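Local coordinates for protein putative sugar isomerase (Parabacteroides distasonis, PDB 3LMZ) that probably acts as a sugar isomerase with a xylose isomerase-like TIM barrel, its substrate not established, at residues S87-E90 against I91-F95; K209-F212 against P213-I216. One frame throughout, in Å; residues are numbered along the deposited sequence.

Interaction 1: S87-E90 against I91-F95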
loop_
_atom_site.group_PDB
_atom_site.type_symbol
_atom_site.label_atom_id
_atom_site.label_comp_id
_atom_site.label_asym_id
_atom_site.label_seq_id
_atom_site.Cartn_x
_atom_site.Cartn_y
_atom_site.Cartn_z
ATOM N N SER A 87 -3.481 -13.726 -36.928
ATOM C CA SER A 87 -4.198 -14.022 -38.158
ATOM C C SER A 87 -5.554 -13.350 -38.141
ATOM O O SER A 87 -6.074 -12.993 -37.054
ATOM C CB SER A 87 -4.387 -15.540 -38.233
ATOM O OG SER A 87 -5.370 -15.948 -37.307
ATOM N N GLU A 88 -6.163 -13.230 -39.316
ATOM C CA GLU A 88 -7.471 -12.612 -39.408
ATOM C C GLU A 88 -8.483 -13.431 -38.590
ATOM O O GLU A 88 -9.399 -12.864 -37.990
ATOM C CB GLU A 88 -7.948 -12.588 -40.877
ATOM C CG GLU A 88 -7.202 -11.601 -41.684
ATOM C CD GLU A 88 -7.781 -11.425 -43.103
ATOM O OE1 GLU A 88 -8.780 -12.092 -43.464
ATOM O OE2 GLU A 88 -7.222 -10.584 -43.815
ATOM N N GLU A 89 -8.356 -14.759 -38.617
ATOM C CA GLU A 89 -9.273 -15.616 -37.840
ATOM C C GLU A 89 -9.190 -15.288 -36.330
ATOM O O GLU A 89 -10.217 -15.229 -35.642
ATOM C CB GLU A 89 -8.982 -17.108 -38.044
ATOM C CG GLU A 89 -10.001 -18.030 -37.371
ATOM C CD GLU A 89 -9.378 -19.301 -36.804
ATOM O OE1 GLU A 89 -9.195 -20.279 -37.577
ATOM O OE2 GLU A 89 -9.079 -19.311 -35.579
ATOM N N GLU A 90 -7.985 -15.096 -35.804
ATOM C CA GLU A 90 -7.867 -14.754 -34.386
ATOM C C GLU A 90 -8.537 -13.422 -34.092
ATOM O O GLU A 90 -9.084 -13.232 -33.013
ATOM C CB GLU A 90 -6.379 -14.756 -33.965
ATOM C CG GLU A 90 -5.820 -16.184 -33.887
ATOM C CD GLU A 90 -4.348 -16.251 -33.445
ATOM O OE1 GLU A 90 -3.763 -15.218 -33.049
ATOM O OE2 GLU A 90 -3.787 -17.388 -33.439
ATOM N N ILE A 91 -8.399 -12.479 -35.016
ATOM C CA ILE A 91 -9.022 -11.174 -34.859
ATOM C C ILE A 91 -10.546 -11.364 -34.847
ATOM O O ILE A 91 -11.280 -10.792 -34.046
ATOM C CB ILE A 91 -8.549 -10.181 -35.877
ATOM C CG1 ILE A 91 -7.037 -9.993 -35.754
ATOM C CG2 ILE A 91 -9.324 -8.818 -35.697
ATOM C CD1 ILE A 91 -6.431 -9.187 -36.886
ATOM N N ASP A 92 -11.039 -12.121 -35.829
ATOM C CA ASP A 92 -12.483 -12.421 -35.897
ATOM C C ASP A 92 -12.981 -12.993 -34.581
ATOM O O ASP A 92 -14.075 -12.611 -34.063
ATOM C CB ASP A 92 -12.820 -13.455 -36.999
ATOM C CG ASP A 92 -12.663 -12.930 -38.416
ATOM O OD1 ASP A 92 -12.599 -11.715 -38.624
ATOM O OD2 ASP A 92 -12.603 -13.781 -39.346
ATOM N N ARG A 93 -12.260 -13.983 -34.068
ATOM C CA ARG A 93 -12.645 -14.618 -32.811
ATOM C C ARG A 93 -12.607 -13.653 -31.614
ATOM O O ARG A 93 -13.506 -13.690 -30.739
ATOM C CB ARG A 93 -11.823 -15.861 -32.544
ATOM C CG ARG A 93 -12.233 -16.962 -33.485
ATOM C CD ARG A 93 -11.438 -18.186 -33.331
ATOM N NE ARG A 93 -11.930 -19.206 -34.245
ATOM C CZ ARG A 93 -11.408 -20.419 -34.356
ATOM N NH1 ARG A 93 -10.372 -20.769 -33.598
ATOM N NH2 ARG A 93 -11.924 -21.282 -35.233
ATOM N N ALA A 94 -11.606 -12.762 -31.589
ATOM C CA ALA A 94 -11.487 -11.812 -30.464
ATOM C C ALA A 94 -12.622 -10.778 -30.428
ATOM O O ALA A 94 -13.119 -10.461 -29.381
ATOM C CB ALA A 94 -10.120 -11.110 -30.530
ATOM N N PHE A 95 -13.014 -10.283 -31.605
ATOM C CA PHE A 95 -14.079 -9.291 -31.668
ATOM C C PHE A 95 -15.399 -9.983 -31.291
ATOM O O PHE A 95 -16.201 -9.399 -30.570
ATOM C CB PHE A 95 -14.106 -8.596 -33.045
ATOM C CG PHE A 95 -13.219 -7.417 -33.137
ATOM C CD1 PHE A 95 -11.873 -7.589 -33.323
ATOM C CD2 PHE A 95 -13.703 -6.140 -32.981
ATOM C CE1 PHE A 95 -11.034 -6.487 -33.407
ATOM C CE2 PHE A 95 -12.888 -5.030 -33.069
ATOM C CZ PHE A 95 -11.523 -5.216 -33.267
#
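I91 enters the first turn of helix 88-101 by giving its N-H to S87 O, with I91 N at 3.1 Å from that oxygen. The same i to i+4 pattern repeats from D92 to E88, R93 to E89 and A94 to E90. R93 can be followed outward. Its CB and CG lie against E89 O, the latter at 3.4 Å. With chi1 at -72°, CG stands beside the backbone N, and the chain then runs extended through CD to NE, back over the E89 side chain. At the tip, E89 CD sits 3.4 Å above the centre of the R93 guanidinium plane, and R93 NH2 lies 3.6 Å from E89 CD. The two flat groups are 32° apart, nearer parallel than perpendicular. R93 NH1 and E89 OE2 form a salt bridge, but the oxygen is well out of plane and its position less certain, so charge rather than a directed N-H links them. Elsewhere E90 pairs with K86, and D92 OD1 with Y117 and K121. S87 OG accepts from E90 N at 3.1 Å, 163° at the hydrogen, the signature of a serine N-cap, here on the helix of a beta-alpha-beta unit in the TIM barrel.

Interaction 2: K209-F212 against P213-I216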
loop_
_atom_site.group_PDB
_atom_site.type_symbol
_atom_site.label_atom_id
_atom_site.label_comp_id
_atom_site.label_asym_id
_atom_site.label_seq_id
_atom_site.Cartn_x
_atom_site.Cartn_y
_atom_site.Cartn_z
ATOM N N LYS A 209 11.135 4.165 -10.402
ATOM C CA LYS A 209 11.509 5.425 -11.052
ATOM C C LYS A 209 10.338 6.186 -11.651
ATOM O O LYS A 209 10.516 7.340 -12.045
ATOM C CB LYS A 209 12.563 5.197 -12.167
ATOM C CG LYS A 209 13.901 4.737 -11.646
ATOM C CD LYS A 209 14.491 5.783 -10.760
ATOM N N ILE A 210 9.158 5.581 -11.761
ATOM C CA ILE A 210 8.029 6.205 -12.461
ATOM C C ILE A 210 7.505 7.405 -11.651
ATOM O O ILE A 210 7.447 7.322 -10.418
ATOM C CB ILE A 210 6.891 5.205 -12.696
ATOM C CG1 ILE A 210 7.304 4.127 -13.682
ATOM C CG2 ILE A 210 5.613 5.971 -13.134
ATOM C CD1 ILE A 210 7.286 4.528 -15.173
ATOM N N ASP A 211 7.263 8.533 -12.324
ATOM C CA ASP A 211 6.783 9.724 -11.633
ATOM C C ASP A 211 5.249 9.687 -11.590
ATOM O O ASP A 211 4.552 10.183 -12.475
ATOM C CB ASP A 211 7.261 10.945 -12.383
ATOM C CG ASP A 211 7.036 12.260 -11.632
ATOM O OD1 ASP A 211 6.203 12.310 -10.706
ATOM O OD2 ASP A 211 7.737 13.237 -12.016
ATOM N N PHE A 212 4.731 9.079 -10.541
ATOM C CA PHE A 212 3.302 8.962 -10.416
ATOM C C PHE A 212 2.562 10.295 -10.215
ATOM O O PHE A 212 1.497 10.501 -10.817
ATOM C CB PHE A 212 2.923 7.879 -9.362
ATOM C CG PHE A 212 3.099 6.472 -9.881
ATOM C CD1 PHE A 212 2.206 5.959 -10.813
ATOM C CD2 PHE A 212 4.244 5.738 -9.588
ATOM C CE1 PHE A 212 2.441 4.671 -11.371
ATOM C CE2 PHE A 212 4.443 4.472 -10.107
ATOM C CZ PHE A 212 3.593 3.965 -11.009
ATOM N N PRO A 213 3.091 11.208 -9.346
ATOM C CA PRO A 213 2.448 12.471 -9.262
ATOM C C PRO A 213 2.300 13.170 -10.629
ATOM O O PRO A 213 1.254 13.720 -10.941
ATOM C CB PRO A 213 3.343 13.226 -8.281
ATOM C CG PRO A 213 3.845 12.217 -7.403
ATOM C CD PRO A 213 4.103 11.022 -8.300
ATOM N N ALA A 214 3.360 13.146 -11.433
ATOM C CA ALA A 214 3.310 13.755 -12.739
ATOM C C ALA A 214 2.275 13.088 -13.658
ATOM O O ALA A 214 1.575 13.773 -14.430
ATOM C CB ALA A 214 4.720 13.785 -13.382
ATOM N N LEU A 215 2.206 11.770 -13.555
ATOM C CA LEU A 215 1.269 10.978 -14.326
ATOM C C LEU A 215 -0.173 11.380 -13.937
ATOM O O LEU A 215 -1.024 11.653 -14.791
ATOM C CB LEU A 215 1.572 9.486 -14.126
ATOM C CG LEU A 215 0.763 8.523 -14.955
ATOM C CD1 LEU A 215 1.150 8.625 -16.483
ATOM C CD2 LEU A 215 0.820 7.038 -14.456
ATOM N N ILE A 216 -0.421 11.463 -12.647
ATOM C CA ILE A 216 -1.751 11.840 -12.165
ATOM C C ILE A 216 -2.144 13.259 -12.599
ATOM O O ILE A 216 -3.250 13.485 -13.086
ATOM C CB ILE A 216 -1.786 11.744 -10.654
ATOM C CG1 ILE A 216 -1.792 10.264 -10.262
ATOM C CG2 ILE A 216 -2.937 12.580 -10.039
ATOM C CD1 ILE A 216 -3.061 9.592 -10.391
#
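The backbone turns from loop into helix at D211, whose O accepts from L215 N at 3.0 Å while F212 O takes I216 N at 2.8 Å. This is an aspartate N-cap at the start of helix 212-221. D211 CG lies anti to its own nitrogen (chi1 -170°), which swings the carboxylate over the first turn. There OD1 accepts from A214 N at 3.1 Å, met from above the carboxylate plane, 63° out of it. A214 CB presses on the same group, 3.3 Å from D211 CG, and P213 CD lies against D211 OD1. Within this turn the carboxylate thus has one hydrogen bond, from A214 N, and touches A214 CB and P213 CD; its negative charge would be expected to suit the positive end of the helix dipole. P213, with no N-H to offer, occupies a first-turn position where none is needed. On the buried side, F212 and L215 run side by side, pointing the same way. Helix 240-256 lies beyond, with V253 touching F212, P213 and I216, and the second subunit packs K10 on D211 and L256 on P213. Within the contact, F212 CD1 meets L215 CD2 at 4.0 Å, and one face of the F212 ring carries I210 CG2, 3.5 Å above its centre.

In the fold
From the N terminus, the chain reaches interaction 1 first: leaving strand 76-85, it starts helix 88-101, which leads to strand 105-110. Interaction 2 follows much later, where the loop after strand 202-203 passes into helix 212-221, ahead of strand 227-230. Each is local, within the opening turns of one helix, and closes no long loop, so the two stand in series and neither nest nor cross. The centres of interaction 1 and interaction 2 are about 36 Å apart, on opposite sides of the chain's centre. The nearest atoms of interactions 1 and 2 are about 25 Å apart. Interaction 1 borders helix 115-125 and strand 76-85; interaction 2 borders helices 164-169 and 240-256 and the second subunit.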